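PDB 4RXU: periplasmic sugar-binding protein from Chloroflexus aurantiacus, which binds beta-D-glucose in the cleft between its two domains and probably hands sugar to an ABC-type transporter. Local coordinates for residues Pro156-Ala161 and Val190-Ser195; Glu49-Glu54 and Asp299-Val304; Ala250-Thr255 and Gly276-Lys281; Asp118-Glu123 and Ser165-Phe170. One frame throughout, in Å; residues are numbered along the deposited sequence.

Interaction 1: Pro156-Ala161 and Val190-Ser195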
loop_
_atom_site.group_PDB
_atom_site.type_symbol
_atom_site.label_atom_id
_atom_site.label_comp_id
_atom_site.label_asym_id
_atom_site.label_seq_id
_atom_site.Cartn_x
_atom_site.Cartn_y
_atom_site.Cartn_z
ATOM N N PRO A 156 7.816 -8.888 22.147
ATOM C CA PRO A 156 7.785 -7.494 21.729
ATOM C C PRO A 156 7.215 -7.296 20.325
ATOM O O PRO A 156 7.617 -7.998 19.394
ATOM C CB PRO A 156 9.261 -7.080 21.753
ATOM C CG PRO A 156 9.871 -7.983 22.779
ATOM C CD PRO A 156 9.176 -9.306 22.543
ATOM N N LEU A 157 6.376 -6.276 20.203
ATOM C CA LEU A 157 5.704 -5.929 18.967
ATOM C C LEU A 157 5.946 -4.455 18.685
ATOM O O LEU A 157 5.658 -3.587 19.530
ATOM C CB LEU A 157 4.200 -6.227 19.070
ATOM C CG LEU A 157 3.358 -5.871 17.829
ATOM C CD1 LEU A 157 3.775 -6.687 16.626
ATOM C CD2 LEU A 157 1.891 -6.097 18.138
ATOM N N TYR A 158 6.510 -4.187 17.520
ATOM C CA TYR A 158 6.765 -2.841 17.056
ATOM C C TYR A 158 5.847 -2.574 15.862
ATOM O O TYR A 158 5.865 -3.324 14.873
ATOM C CB TYR A 158 8.233 -2.703 16.666
ATOM C CG TYR A 158 9.166 -2.766 17.872
ATOM C CD1 TYR A 158 9.517 -3.981 18.465
ATOM C CD2 TYR A 158 9.679 -1.604 18.424
ATOM C CE1 TYR A 158 10.370 -4.034 19.569
ATOM C CE2 TYR A 158 10.519 -1.642 19.534
ATOM C CZ TYR A 158 10.862 -2.858 20.111
ATOM O OH TYR A 158 11.705 -2.878 21.224
ATOM N N LEU A 159 5.033 -1.529 15.971
ATOM C CA LEU A 159 4.034 -1.197 14.936
ATOM C C LEU A 159 4.522 -0.052 14.082
ATOM O O LEU A 159 5.102 0.909 14.608
ATOM C CB LEU A 159 2.711 -0.772 15.595
ATOM C CG LEU A 159 2.045 -1.790 16.535
ATOM C CD1 LEU A 159 0.880 -1.156 17.276
ATOM C CD2 LEU A 159 1.617 -3.071 15.818
ATOM N N TYR A 160 4.270 -0.135 12.772
ATOM C CA TYR A 160 4.596 0.956 11.844
ATOM C C TYR A 160 3.472 1.088 10.838
ATOM O O TYR A 160 2.697 0.158 10.606
ATOM C CB TYR A 160 5.947 0.729 11.139
ATOM C CG TYR A 160 7.072 0.675 12.160
ATOM C CD1 TYR A 160 7.606 1.855 12.690
ATOM C CD2 TYR A 160 7.542 -0.544 12.656
ATOM C CE1 TYR A 160 8.626 1.830 13.643
ATOM C CE2 TYR A 160 8.537 -0.579 13.633
ATOM C CZ TYR A 160 9.078 0.611 14.119
ATOM O OH TYR A 160 10.076 0.572 15.074
ATOM N N ALA A 161 3.359 2.290 10.296
ATOM C CA ALA A 161 2.260 2.614 9.391
ATOM C C ALA A 161 2.674 3.505 8.230
ATOM O O ALA A 161 3.754 4.122 8.227
ATOM C CB ALA A 161 1.104 3.283 10.166
ATOM N N VAL A 190 3.363 -7.556 23.275
ATOM C CA VAL A 190 3.417 -6.345 24.060
ATOM C C VAL A 190 3.950 -5.247 23.169
ATOM O O VAL A 190 5.048 -5.358 22.632
ATOM C CB VAL A 190 4.324 -6.497 25.293
ATOM C CG1 VAL A 190 4.520 -5.182 26.024
ATOM C CG2 VAL A 190 3.755 -7.530 26.242
ATOM N N ILE A 191 3.135 -4.211 22.983
ATOM C CA ILE A 191 3.479 -3.105 22.098
ATOM C C ILE A 191 4.606 -2.269 22.690
ATOM O O ILE A 191 4.483 -1.781 23.811
ATOM C CB ILE A 191 2.282 -2.182 21.868
ATOM C CG1 ILE A 191 1.103 -2.927 21.221
ATOM C CG2 ILE A 191 2.672 -0.989 20.984
ATOM C CD1 ILE A 191 -0.201 -2.162 21.331
ATOM N N LYS A 192 5.670 -2.045 21.923
ATOM C CA LYS A 192 6.836 -1.330 22.450
ATOM C C LYS A 192 7.057 0.078 21.932
ATOM O O LYS A 192 7.926 0.772 22.465
ATOM C CB LYS A 192 8.120 -2.109 22.171
ATOM C CG LYS A 192 8.064 -3.523 22.704
ATOM C CD LYS A 192 7.986 -3.516 24.215
ATOM C CE LYS A 192 7.921 -4.937 24.747
ATOM N NZ LYS A 192 8.111 -4.892 26.214
ATOM N N ASN A 193 6.293 0.513 20.925
ATOM C CA ASN A 193 6.533 1.828 20.328
ATOM C C ASN A 193 5.314 2.712 20.067
ATOM O O ASN A 193 5.329 3.550 19.180
ATOM C CB ASN A 193 7.322 1.684 19.042
ATOM C CG ASN A 193 6.518 1.051 17.942
ATOM O OD1 ASN A 193 5.611 0.266 18.201
ATOM N ND2 ASN A 193 6.863 1.380 16.699
ATOM N N SER A 194 4.253 2.532 20.837
ATOM C CA SER A 194 3.095 3.400 20.663
ATOM C C SER A 194 2.224 3.404 21.895
ATOM O O SER A 194 1.425 2.494 22.124
ATOM C CB SER A 194 2.235 2.999 19.439
ATOM O OG SER A 194 1.036 3.753 19.397
ATOM N N SER A 195 2.341 4.461 22.680
ATOM C CA SER A 195 1.491 4.626 23.840
ATOM C C SER A 195 0.015 4.738 23.471
ATOM O O SER A 195 -0.871 4.300 24.214
ATOM C CB SER A 195 1.915 5.863 24.655
ATOM O OG SER A 195 1.774 7.074 23.928
#

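Interaction 2: Glu49-Glu54 and Asp299-Val304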
loop_
_atom_site.group_PDB
_atom_site.type_symbol
_atom_site.label_atom_id
_atom_site.label_comp_id
_atom_site.label_asym_id
_atom_site.label_seq_id
_atom_site.Cartn_x
_atom_site.Cartn_y
_atom_site.Cartn_z
ATOM N N GLU A 49 3.857 2.643 -13.340
ATOM C CA GLU A 49 4.297 3.320 -14.569
ATOM C C GLU A 49 4.790 2.306 -15.608
ATOM O O GLU A 49 4.355 2.316 -16.754
ATOM C CB GLU A 49 5.408 4.346 -14.285
ATOM C CG GLU A 49 5.839 5.130 -15.510
ATOM C CD GLU A 49 7.044 5.990 -15.241
ATOM O OE1 GLU A 49 7.872 5.598 -14.393
ATOM O OE2 GLU A 49 7.174 7.046 -15.881
ATOM N N THR A 50 5.669 1.421 -15.173
ATOM C CA THR A 50 6.236 0.380 -16.033
ATOM C C THR A 50 5.179 -0.540 -16.588
ATOM O O THR A 50 5.123 -0.797 -17.791
ATOM C CB THR A 50 7.283 -0.450 -15.265
ATOM O OG1 THR A 50 8.413 0.397 -14.979
ATOM C CG2 THR A 50 7.701 -1.717 -16.100
ATOM N N ARG A 51 4.297 -0.998 -15.703
ATOM C CA ARG A 51 3.267 -1.928 -16.102
ATOM C C ARG A 51 2.219 -1.273 -17.008
ATOM O O ARG A 51 1.722 -1.928 -17.944
ATOM C CB ARG A 51 2.612 -2.564 -14.883
ATOM C CG ARG A 51 3.574 -3.319 -13.976
ATOM C CD ARG A 51 4.177 -4.515 -14.649
ATOM N NE ARG A 51 5.063 -5.237 -13.733
ATOM C CZ ARG A 51 5.610 -6.411 -14.016
ATOM N NH1 ARG A 51 5.350 -6.997 -15.178
ATOM N NH2 ARG A 51 6.415 -6.981 -13.140
ATOM N N PHE A 52 1.896 0.010 -16.749
ATOM C CA PHE A 52 1.003 0.724 -17.638
ATOM C C PHE A 52 1.595 0.802 -19.030
ATOM O O PHE A 52 0.931 0.488 -20.021
ATOM C CB PHE A 52 0.677 2.144 -17.143
ATOM C CG PHE A 52 -0.555 2.211 -16.262
ATOM C CD1 PHE A 52 -1.789 1.807 -16.737
ATOM C CD2 PHE A 52 -0.468 2.682 -14.966
ATOM C CE1 PHE A 52 -2.912 1.876 -15.935
ATOM C CE2 PHE A 52 -1.589 2.765 -14.165
ATOM C CZ PHE A 52 -2.809 2.363 -14.644
ATOM N N ARG A 53 2.847 1.250 -19.094
ATOM C CA ARG A 53 3.526 1.401 -20.395
ATOM C C ARG A 53 3.579 0.084 -21.149
ATOM O O ARG A 53 3.289 0.037 -22.339
ATOM C CB ARG A 53 4.925 1.968 -20.208
ATOM C CG ARG A 53 4.870 3.456 -19.909
ATOM C CD ARG A 53 6.239 4.115 -19.925
ATOM N NE ARG A 53 6.271 5.329 -19.097
ATOM C CZ ARG A 53 5.612 6.465 -19.347
ATOM N NH1 ARG A 53 4.838 6.596 -20.416
ATOM N NH2 ARG A 53 5.718 7.493 -18.503
ATOM N N GLU A 54 3.909 -0.996 -20.449
ATOM C CA GLU A 54 3.907 -2.324 -21.097
ATOM C C GLU A 54 2.524 -2.708 -21.639
ATOM O O GLU A 54 2.390 -3.181 -22.755
ATOM C CB GLU A 54 4.445 -3.394 -20.156
ATOM C CG GLU A 54 5.948 -3.205 -19.894
ATOM C CD GLU A 54 6.497 -4.022 -18.738
ATOM O OE1 GLU A 54 5.711 -4.638 -17.993
ATOM O OE2 GLU A 54 7.743 -4.026 -18.566
ATOM N N ASP A 299 -0.336 -7.978 -7.496
ATOM C CA ASP A 299 0.031 -8.108 -8.892
ATOM C C ASP A 299 -0.417 -6.872 -9.655
ATOM O O ASP A 299 -1.557 -6.760 -10.080
ATOM C CB ASP A 299 -0.555 -9.403 -9.477
ATOM C CG ASP A 299 0.028 -9.769 -10.817
ATOM O OD1 ASP A 299 0.541 -8.865 -11.528
ATOM O OD2 ASP A 299 -0.031 -10.973 -11.155
ATOM N N VAL A 300 0.522 -5.944 -9.805
ATOM C CA VAL A 300 0.282 -4.688 -10.506
ATOM C C VAL A 300 -0.135 -4.901 -11.953
ATOM O O VAL A 300 -0.822 -4.066 -12.532
ATOM C CB VAL A 300 1.513 -3.748 -10.376
ATOM C CG1 VAL A 300 1.316 -2.472 -11.186
ATOM C CG2 VAL A 300 1.767 -3.379 -8.918
ATOM N N ARG A 301 0.257 -6.011 -12.564
ATOM C CA ARG A 301 -0.252 -6.300 -13.913
ATOM C C ARG A 301 -1.781 -6.391 -13.945
ATOM O O ARG A 301 -2.432 -5.911 -14.875
ATOM C CB ARG A 301 0.332 -7.615 -14.465
ATOM C CG ARG A 301 1.845 -7.647 -14.472
ATOM C CD ARG A 301 2.365 -9.010 -14.861
ATOM N NE ARG A 301 1.980 -10.016 -13.887
ATOM C CZ ARG A 301 2.304 -11.297 -13.959
ATOM N NH1 ARG A 301 3.017 -11.750 -14.992
ATOM N NH2 ARG A 301 1.884 -12.124 -13.009
ATOM N N THR A 302 -2.348 -6.997 -12.901
ATOM C CA THR A 302 -3.800 -7.124 -12.823
ATOM C C THR A 302 -4.457 -5.764 -12.568
ATOM O O THR A 302 -5.479 -5.450 -13.159
ATOM C CB THR A 302 -4.219 -8.100 -11.717
ATOM O OG1 THR A 302 -3.546 -9.352 -11.938
ATOM C CG2 THR A 302 -5.736 -8.329 -11.696
ATOM N N LEU A 303 -3.864 -4.969 -11.687
ATOM C CA LEU A 303 -4.430 -3.676 -11.338
ATOM C C LEU A 303 -4.462 -2.794 -12.590
ATOM O O LEU A 303 -5.481 -2.161 -12.908
ATOM C CB LEU A 303 -3.608 -3.023 -10.228
ATOM C CG LEU A 303 -4.376 -1.955 -9.430
ATOM C CD1 LEU A 303 -5.359 -2.589 -8.462
ATOM C CD2 LEU A 303 -3.432 -1.028 -8.683
ATOM N N VAL A 304 -3.342 -2.770 -13.312
ATOM C CA VAL A 304 -3.231 -1.989 -14.522
ATOM C C VAL A 304 -4.272 -2.433 -15.545
ATOM O O VAL A 304 -4.970 -1.605 -16.144
ATOM C CB VAL A 304 -1.799 -2.087 -15.085
ATOM C CG1 VAL A 304 -1.750 -1.789 -16.578
ATOM C CG2 VAL A 304 -0.868 -1.170 -14.293
#

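Interaction 3: Ala250-Thr255 and Gly276-Lys281. With BGC (beta-D-glucopyranose), chain C.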
loop_
_atom_site.group_PDB
_atom_site.type_symbol
_atom_site.label_atom_id
_atom_site.label_comp_id
_atom_site.label_asym_id
_atom_site.label_seq_id
_atom_site.Cartn_x
_atom_site.Cartn_y
_atom_site.Cartn_z
ATOM N N ALA A 250 5.867 -3.860 9.584
ATOM C CA ALA A 250 6.345 -2.808 8.659
ATOM C C ALA A 250 5.339 -2.753 7.516
ATOM O O ALA A 250 4.923 -3.797 6.996
ATOM C CB ALA A 250 7.746 -3.125 8.140
ATOM N N PRO A 251 4.943 -1.524 7.087
ATOM C CA PRO A 251 3.764 -1.448 6.212
ATOM C C PRO A 251 4.039 -1.689 4.734
ATOM O O PRO A 251 3.144 -2.082 4.017
ATOM C CB PRO A 251 3.245 -0.021 6.463
ATOM C CG PRO A 251 4.477 0.752 6.835
ATOM C CD PRO A 251 5.301 -0.211 7.648
ATOM N N ASN A 252 5.270 -1.456 4.272
ATOM C CA ASN A 252 5.595 -1.824 2.893
ATOM C C ASN A 252 7.047 -2.220 2.779
ATOM O O ASN A 252 7.761 -2.196 3.766
ATOM C CB ASN A 252 5.211 -0.730 1.875
ATOM C CG ASN A 252 6.187 0.433 1.831
ATOM O OD1 ASN A 252 7.067 0.593 2.687
ATOM N ND2 ASN A 252 5.998 1.298 0.832
ATOM N N ASP A 253 7.497 -2.551 1.575
ATOM C CA ASP A 253 8.854 -3.093 1.394
ATOM C C ASP A 253 9.987 -2.138 1.733
ATOM O O ASP A 253 10.895 -2.495 2.496
ATOM C CB ASP A 253 9.018 -3.638 -0.017
ATOM C CG ASP A 253 8.388 -5.011 -0.173
ATOM O OD1 ASP A 253 7.976 -5.614 0.839
ATOM O OD2 ASP A 253 8.356 -5.510 -1.313
ATOM N N GLY A 254 9.960 -0.929 1.175
ATOM C CA GLY A 254 11.074 -0.039 1.434
ATOM C C GLY A 254 11.168 0.300 2.909
ATOM O O GLY A 254 12.250 0.327 3.488
ATOM N N THR A 255 10.029 0.596 3.532
ATOM C CA THR A 255 10.072 0.903 4.958
ATOM C C THR A 255 10.500 -0.327 5.785
ATOM O O THR A 255 11.202 -0.182 6.786
ATOM C CB THR A 255 8.731 1.487 5.474
ATOM O OG1 THR A 255 7.664 0.532 5.335
ATOM C CG2 THR A 255 8.374 2.804 4.784
ATOM N N GLY A 276 6.013 -6.725 5.072
ATOM C CA GLY A 276 6.131 -5.737 3.995
ATOM C C GLY A 276 5.057 -5.936 2.944
ATOM O O GLY A 276 4.144 -6.723 3.119
ATOM N N GLN A 277 5.143 -5.162 1.872
ATOM C CA GLN A 277 4.301 -5.372 0.706
ATOM C C GLN A 277 4.887 -4.658 -0.500
ATOM O O GLN A 277 5.647 -3.712 -0.339
ATOM C CB GLN A 277 2.868 -4.867 0.916
ATOM C CG GLN A 277 2.734 -3.357 0.950
ATOM C CD GLN A 277 1.294 -2.930 1.108
ATOM O OE1 GLN A 277 0.454 -3.195 0.245
ATOM N NE2 GLN A 277 0.996 -2.280 2.219
ATOM N N ASP A 278 4.492 -5.172 -1.667
ATOM C CA ASP A 278 4.752 -4.635 -3.023
ATOM C C ASP A 278 5.739 -5.513 -3.807
ATOM O O ASP A 278 5.879 -5.350 -5.017
ATOM C CB ASP A 278 5.299 -3.203 -3.021
ATOM C CG ASP A 278 4.305 -2.158 -2.494
ATOM O OD1 ASP A 278 3.091 -2.430 -2.354
ATOM O OD2 ASP A 278 4.773 -1.021 -2.266
ATOM N N ALA A 279 6.436 -6.427 -3.121
ATOM C CA ALA A 279 7.422 -7.289 -3.790
ATOM C C ALA A 279 8.429 -6.466 -4.598
ATOM O O ALA A 279 8.806 -6.823 -5.713
ATOM C CB ALA A 279 6.752 -8.358 -4.649
ATOM N N GLU A 280 8.902 -5.380 -4.000
ATOM C CA GLU A 280 10.000 -4.625 -4.590
ATOM C C GLU A 280 11.218 -5.553 -4.701
ATOM O O GLU A 280 11.469 -6.369 -3.825
ATOM C CB GLU A 280 10.316 -3.381 -3.752
ATOM C CG GLU A 280 9.171 -2.338 -3.756
ATOM C CD GLU A 280 8.954 -1.610 -5.086
ATOM O OE1 GLU A 280 9.868 -1.606 -5.946
ATOM O OE2 GLU A 280 7.862 -1.022 -5.271
ATOM N N LYS A 281 11.987 -5.398 -5.773
ATOM C CA LYS A 281 13.108 -6.297 -6.044
ATOM C C LYS A 281 14.071 -6.379 -4.868
ATOM O O LYS A 281 14.504 -7.466 -4.495
ATOM C CB LYS A 281 13.813 -5.915 -7.345
ATOM C CG LYS A 281 12.928 -6.171 -8.558
ATOM C CD LYS A 281 13.602 -5.803 -9.865
ATOM C CE LYS A 281 12.708 -5.988 -11.065
ATOM N NZ LYS A 281 13.431 -5.612 -12.312
HETATM C C2 BGC C . 0.166 1.442 -1.987
HETATM C C3 BGC C . 1.346 0.592 -1.561
HETATM C C4 BGC C . 2.590 1.466 -1.481
HETATM C C5 BGC C . 2.342 2.703 -0.617
HETATM C C6 BGC C . 3.487 3.691 -0.634
HETATM C C1 BGC C . 0.056 2.503 -0.906
HETATM O O1 BGC C . -1.123 3.247 -0.997
HETATM O O2 BGC C . -1.007 0.624 -2.059
HETATM O O3 BGC C . 1.510 -0.449 -2.520
HETATM O O4 BGC C . 3.632 0.715 -0.828
HETATM O O5 BGC C . 1.175 3.379 -1.044
HETATM O O6 BGC C . 3.905 4.000 -1.966
#

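Interaction 4: Asp118-Glu123 and Ser165-Phe170. With BGC (beta-D-glucopyranose), chain C.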
loop_
_atom_site.group_PDB
_atom_site.type_symbol
_atom_site.label_atom_id
_atom_site.label_comp_id
_atom_site.label_asym_id
_atom_site.label_seq_id
_atom_site.Cartn_x
_atom_site.Cartn_y
_atom_site.Cartn_z
ATOM N N ASP A 118 -5.789 2.451 -7.091
ATOM C CA ASP A 118 -5.028 1.954 -5.942
ATOM C C ASP A 118 -5.467 2.588 -4.633
ATOM O O ASP A 118 -5.774 1.878 -3.686
ATOM C CB ASP A 118 -3.517 2.080 -6.090
ATOM C CG ASP A 118 -2.811 1.292 -5.036
ATOM O OD1 ASP A 118 -2.651 0.068 -5.252
ATOM O OD2 ASP A 118 -2.483 1.866 -3.960
ATOM N N ARG A 119 -5.424 3.919 -4.571
ATOM C CA ARG A 119 -5.838 4.696 -3.406
ATOM C C ARG A 119 -7.142 5.372 -3.722
ATOM O O ARG A 119 -7.411 5.721 -4.882
ATOM C CB ARG A 119 -4.820 5.787 -3.085
ATOM C CG ARG A 119 -3.460 5.279 -2.719
ATOM C CD ARG A 119 -2.502 6.441 -2.573
ATOM N NE ARG A 119 -1.208 6.012 -2.104
ATOM C CZ ARG A 119 -0.150 6.795 -2.015
ATOM N NH1 ARG A 119 -0.219 8.056 -2.417
ATOM N NH2 ARG A 119 0.980 6.307 -1.540
ATOM N N LEU A 120 -7.942 5.556 -2.678
ATOM C CA LEU A 120 -9.275 6.098 -2.813
ATOM C C LEU A 120 -9.325 7.615 -2.599
ATOM O O LEU A 120 -8.848 8.136 -1.600
ATOM C CB LEU A 120 -10.173 5.397 -1.784
ATOM C CG LEU A 120 -11.676 5.666 -1.847
ATOM C CD1 LEU A 120 -12.255 5.352 -3.220
ATOM C CD2 LEU A 120 -12.370 4.894 -0.730
ATOM N N ILE A 121 -9.922 8.318 -3.556
ATOM C CA ILE A 121 -10.297 9.718 -3.373
ATOM C C ILE A 121 -11.489 9.773 -2.437
ATOM O O ILE A 121 -12.467 9.054 -2.625
ATOM C CB ILE A 121 -10.665 10.382 -4.713
ATOM C CG1 ILE A 121 -9.405 10.450 -5.578
ATOM C CG2 ILE A 121 -11.223 11.777 -4.469
ATOM C CD1 ILE A 121 -9.596 11.035 -6.956
ATOM N N ARG A 122 -11.406 10.645 -1.440
ATOM C CA ARG A 122 -12.391 10.730 -0.374
ATOM C C ARG A 122 -13.220 11.985 -0.375
ATOM O O ARG A 122 -12.851 12.983 -0.984
ATOM C CB ARG A 122 -11.696 10.585 0.976
ATOM C CG ARG A 122 -11.107 9.195 1.174
ATOM C CD ARG A 122 -10.505 9.062 2.558
ATOM N NE ARG A 122 -11.539 8.836 3.579
ATOM C CZ ARG A 122 -11.941 9.689 4.503
ATOM N NH1 ARG A 122 -11.429 10.913 4.603
ATOM N NH2 ARG A 122 -12.892 9.290 5.349
ATOM N N GLU A 123 -14.359 11.896 0.306
ATOM C CA GLU A 123 -15.197 13.056 0.683
ATOM C C GLU A 123 -15.808 13.749 -0.532
ATOM O O GLU A 123 -15.957 14.978 -0.591
ATOM C CB GLU A 123 -14.415 14.041 1.545
ATOM C CG GLU A 123 -13.909 13.476 2.870
ATOM C CD GLU A 123 -14.969 12.823 3.756
ATOM O OE1 GLU A 123 -16.181 13.006 3.544
ATOM O OE2 GLU A 123 -14.571 12.112 4.701
ATOM N N SER A 165 -2.157 10.674 4.804
ATOM C CA SER A 165 -2.788 11.193 3.585
ATOM C C SER A 165 -3.256 10.106 2.598
ATOM O O SER A 165 -3.980 10.382 1.640
ATOM C CB SER A 165 -1.838 12.144 2.865
ATOM O OG SER A 165 -0.550 11.559 2.796
ATOM N N ASP A 166 -2.844 8.870 2.853
ATOM C CA ASP A 166 -3.196 7.709 2.024
ATOM C C ASP A 166 -4.275 6.910 2.732
ATOM O O ASP A 166 -4.025 6.345 3.789
ATOM C CB ASP A 166 -1.925 6.859 1.863
ATOM C CG ASP A 166 -2.125 5.613 1.066
ATOM O OD1 ASP A 166 -3.239 5.381 0.541
ATOM O OD2 ASP A 166 -1.106 4.879 0.967
ATOM N N ASN A 167 -5.480 6.857 2.180
ATOM C CA ASN A 167 -6.517 6.035 2.814
ATOM C C ASN A 167 -6.077 4.585 3.006
ATOM O O ASN A 167 -6.519 3.900 3.936
ATOM C CB ASN A 167 -7.805 6.103 2.007
ATOM C CG ASN A 167 -8.958 5.456 2.709
ATOM O OD1 ASN A 167 -9.347 5.872 3.806
ATOM N ND2 ASN A 167 -9.539 4.452 2.072
ATOM N N ASN A 168 -5.249 4.087 2.098
ATOM C CA ASN A 168 -4.776 2.707 2.248
ATOM C C ASN A 168 -3.989 2.512 3.536
ATOM O O ASN A 168 -3.992 1.425 4.077
ATOM C CB ASN A 168 -3.906 2.281 1.064
ATOM C CG ASN A 168 -4.688 2.070 -0.204
ATOM O OD1 ASN A 168 -5.899 1.943 -0.197
ATOM N ND2 ASN A 168 -3.971 1.967 -1.305
ATOM N N ALA A 169 -3.315 3.548 4.030
ATOM C CA ALA A 169 -2.567 3.412 5.285
ATOM C C ALA A 169 -3.523 3.034 6.416
ATOM O O ALA A 169 -3.190 2.235 7.268
ATOM C CB ALA A 169 -1.801 4.677 5.606
ATOM N N PHE A 170 -4.718 3.610 6.411
ATOM C CA PHE A 170 -5.722 3.264 7.417
ATOM C C PHE A 170 -6.228 1.849 7.191
ATOM O O PHE A 170 -6.454 1.089 8.156
ATOM C CB PHE A 170 -6.880 4.259 7.380
ATOM C CG PHE A 170 -6.561 5.577 8.012
ATOM C CD1 PHE A 170 -5.949 6.564 7.279
ATOM C CD2 PHE A 170 -6.858 5.820 9.336
ATOM C CE1 PHE A 170 -5.648 7.785 7.854
ATOM C CE2 PHE A 170 -6.549 7.034 9.911
ATOM C CZ PHE A 170 -5.946 8.019 9.165
HETATM C C2 BGC C . 0.166 1.442 -1.987
HETATM C C3 BGC C . 1.346 0.592 -1.561
HETATM C C4 BGC C . 2.590 1.466 -1.481
HETATM C C5 BGC C . 2.342 2.703 -0.617
HETATM C C6 BGC C . 3.487 3.691 -0.634
HETATM C C1 BGC C . 0.056 2.503 -0.906
HETATM O O1 BGC C . -1.123 3.247 -0.997
HETATM O O2 BGC C . -1.007 0.624 -2.059
HETATM O O3 BGC C . 1.510 -0.449 -2.520
HETATM O O4 BGC C . 3.632 0.715 -0.828
HETATM O O5 BGC C . 1.175 3.379 -1.044
HETATM O O6 BGC C . 3.905 4.000 -1.966
HETATM O O HOH W 1 -7.890 3.762 -0.225
HETATM O O HOH W 2 -6.305 8.033 -0.291
HETATM O O HOH W 3 -12.665 6.391 3.396
#

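Interaction 1: Pro156-Ala161 and Val190-Ser195
Leu-157 and Ile-191 pair side by side on the parallel strands 155-159 and 189-191, joined by helix 167-185 into a beta-alpha-beta unit at one edge of a four-stranded sheet. Backbone bonds come first: Leu-157 N donates to Val-190 O at 2.9 Å, and Lys-192 N to Leu-157 O at 2.8 Å. Beyond Ile-191 the strand pairing stops and the Asn-193 amide takes over, standing in for a backbone peptide. Its OD1 accepts from Leu-159 N at 2.9 Å, nearly straight at 168°, while ND2 gives to Leu-159 O at 2.8 Å and also reaches Asn-234. Chi1 of 70° puts CG between the backbone N and the carbonyl carbon, on a CB that points toward strand 155-159. Side-chain packing completes it: Leu-159 CD1 meets Ile-191 CG2 beside Ala-197, and Lys-192 CB sits over one face of the Tyr-158 ring while its NZ forms a salt bridge with Asp-242. Asn-193 ND2 lies over one face of Tyr-160, 3.5 Å from CZ and displaced toward the rim.

Interaction 2: Glu49-Glu54 and Asp299-Val304
Arg-301, which packs against Arg-51 across the contact, grips Asp-299 OD1 with two donors: its side-chain NE at 3.0 Å and, more weakly, its own backbone N. Asp-299 is thus the N-cap of helix 300-315; residues 300-304 cross residues 49-54 of helix 44-59 at -58°, the axes of these short pieces 9.2 Å apart, two helices packed near strand 113-117 of the mixed sheet. NE and NH2 of Arg-301 take one carboxylate oxygen each, side-on, the two oxygens lying close to the guanidinium plane; the NH2 bond to Asp-299 OD2 is 2.9 Å. This salt bridge steadies the Arg-301 chain, against which Arg-51 NH1 rests, 3.6 Å from CD. CG of Arg-301 lies over one face of the Arg-51 guanidinium, and the two guanidinium planes are 58° apart. Two cationic groups this near would probably repel if their charge were not shared out: Arg-301 is paired with Asp-299, and Arg-51 NH2 donates to Tyr-357 O while the group makes a cation-pi contact with that tyrosine. The rest of the contact is apolar. The Arg-51 and Val-300 side chains cross at about a right angle, with Arg-51 CG 3.7 Å from Val-300 CG1. Val-304 forks over Phe-52: CG1 reaches ring atom CD1 at 3.6 Å, and CG2 stands over the ring centre, 3.7 Å from the centroid and 3° off the normal.

Interaction 3: Ala250-Thr255 and Gly276-Lys281
The amide of Gln-277 points NE2 at Pro-251 O, 2.8 Å away and only 4° out of the amide plane, while its OE1 accepts from Lys-298. Beside it, OD1 of Asn-252 accepts from Thr-255 N and, at 2.7 Å, Thr-255 OG1, each tilted out of the amide plane to opposite sides. The bond from Thr-255 N makes Asn-252 the N-cap of helix 253-264, and its ND2 donates to BGC O4 at 2.9 Å. The segments follow the C-terminal ends of strands 246-249 and 269-274, neighbours in the parallel sheet, and run into helices 253-264 and 281-288; here they line the glucose pocket. Asp-278 faces two adjacent hydroxyls, taking BGC O3 on OD1 and BGC O4 on OD2, each at 2.5 Å. Asp-253 ties the loops together: its N donates to Gln-277 O at 2.9 Å, in the carbonyl plane, and its OD1 is held by Thr-295 and Gln-292. Its OD2 takes Glu-280 N at 2.7 Å, almost along the C-O axis.

Interaction 4: Asp118-Glu123 and Ser165-Phe170
Arg-119 and Asp-166 meet at the anomeric end of the glucose. BGC O1 donates to Asp-166 OD2 at 2.6 Å and accepts from Arg-119 NE at 3.0 Å, while Arg-119 NH2 reaches the ring oxygen O5 at the guanidinium edge. The two side chains cross at about a right angle and form a salt bridge, Arg-119 NE to Asp-166 OD2 at 3.3 Å. Asn-168 ND2 joins them, donating to BGC O1 at 3.1 Å and to Asp-118 O at 3.0 Å from above the carbonyl plane; Asp-118 OD2 in turn takes BGC O2 at 2.7 Å.

The second shell fixes these groups. CG of Asp-166 stands anti to the backbone N (chi1 179°), and OD1 receives Asn-168 N as N-cap of helix 167-185, while OD2 faces the sugar, Arg-119 and Trp-222 NE1. Glu-42 pairs with Arg-119, and Arg-44 with Asp-118. One water joins Leu-120 N, Asn-167 ND2 and Asn-168 OD1, the last at 2.7 Å, and a second links Leu-120 O to Asn-167 N. Sugar and waters bridge the two domains here, consistent with the closed, ligand-bound form of periplasmic sugar-binding proteins.

Interactions 1 and 3 belong to the domain built on the four-stranded parallel sheet: strands 155-159 and 189-191 at one edge, strands 246-249 and 269-274 at the other, with centres 18 Å apart and Pro-251 packing on Tyr-160 and Ala-161. Interaction 2 lies in the other domain, its centre 34 Å from that of interaction 1, and encloses the rest in sequence, because helix 300-315 returns the chain to its first helix, 44-59. Interaction 4 spans the cleft, its segment 118-123 touching Leu-303 of interaction 2 and its segment 165-170 opening helix 167-185 of the unit in interaction 1. Interactions 3 and 4, 18 Å apart between centres, both touch the glucose, so both domains grip it.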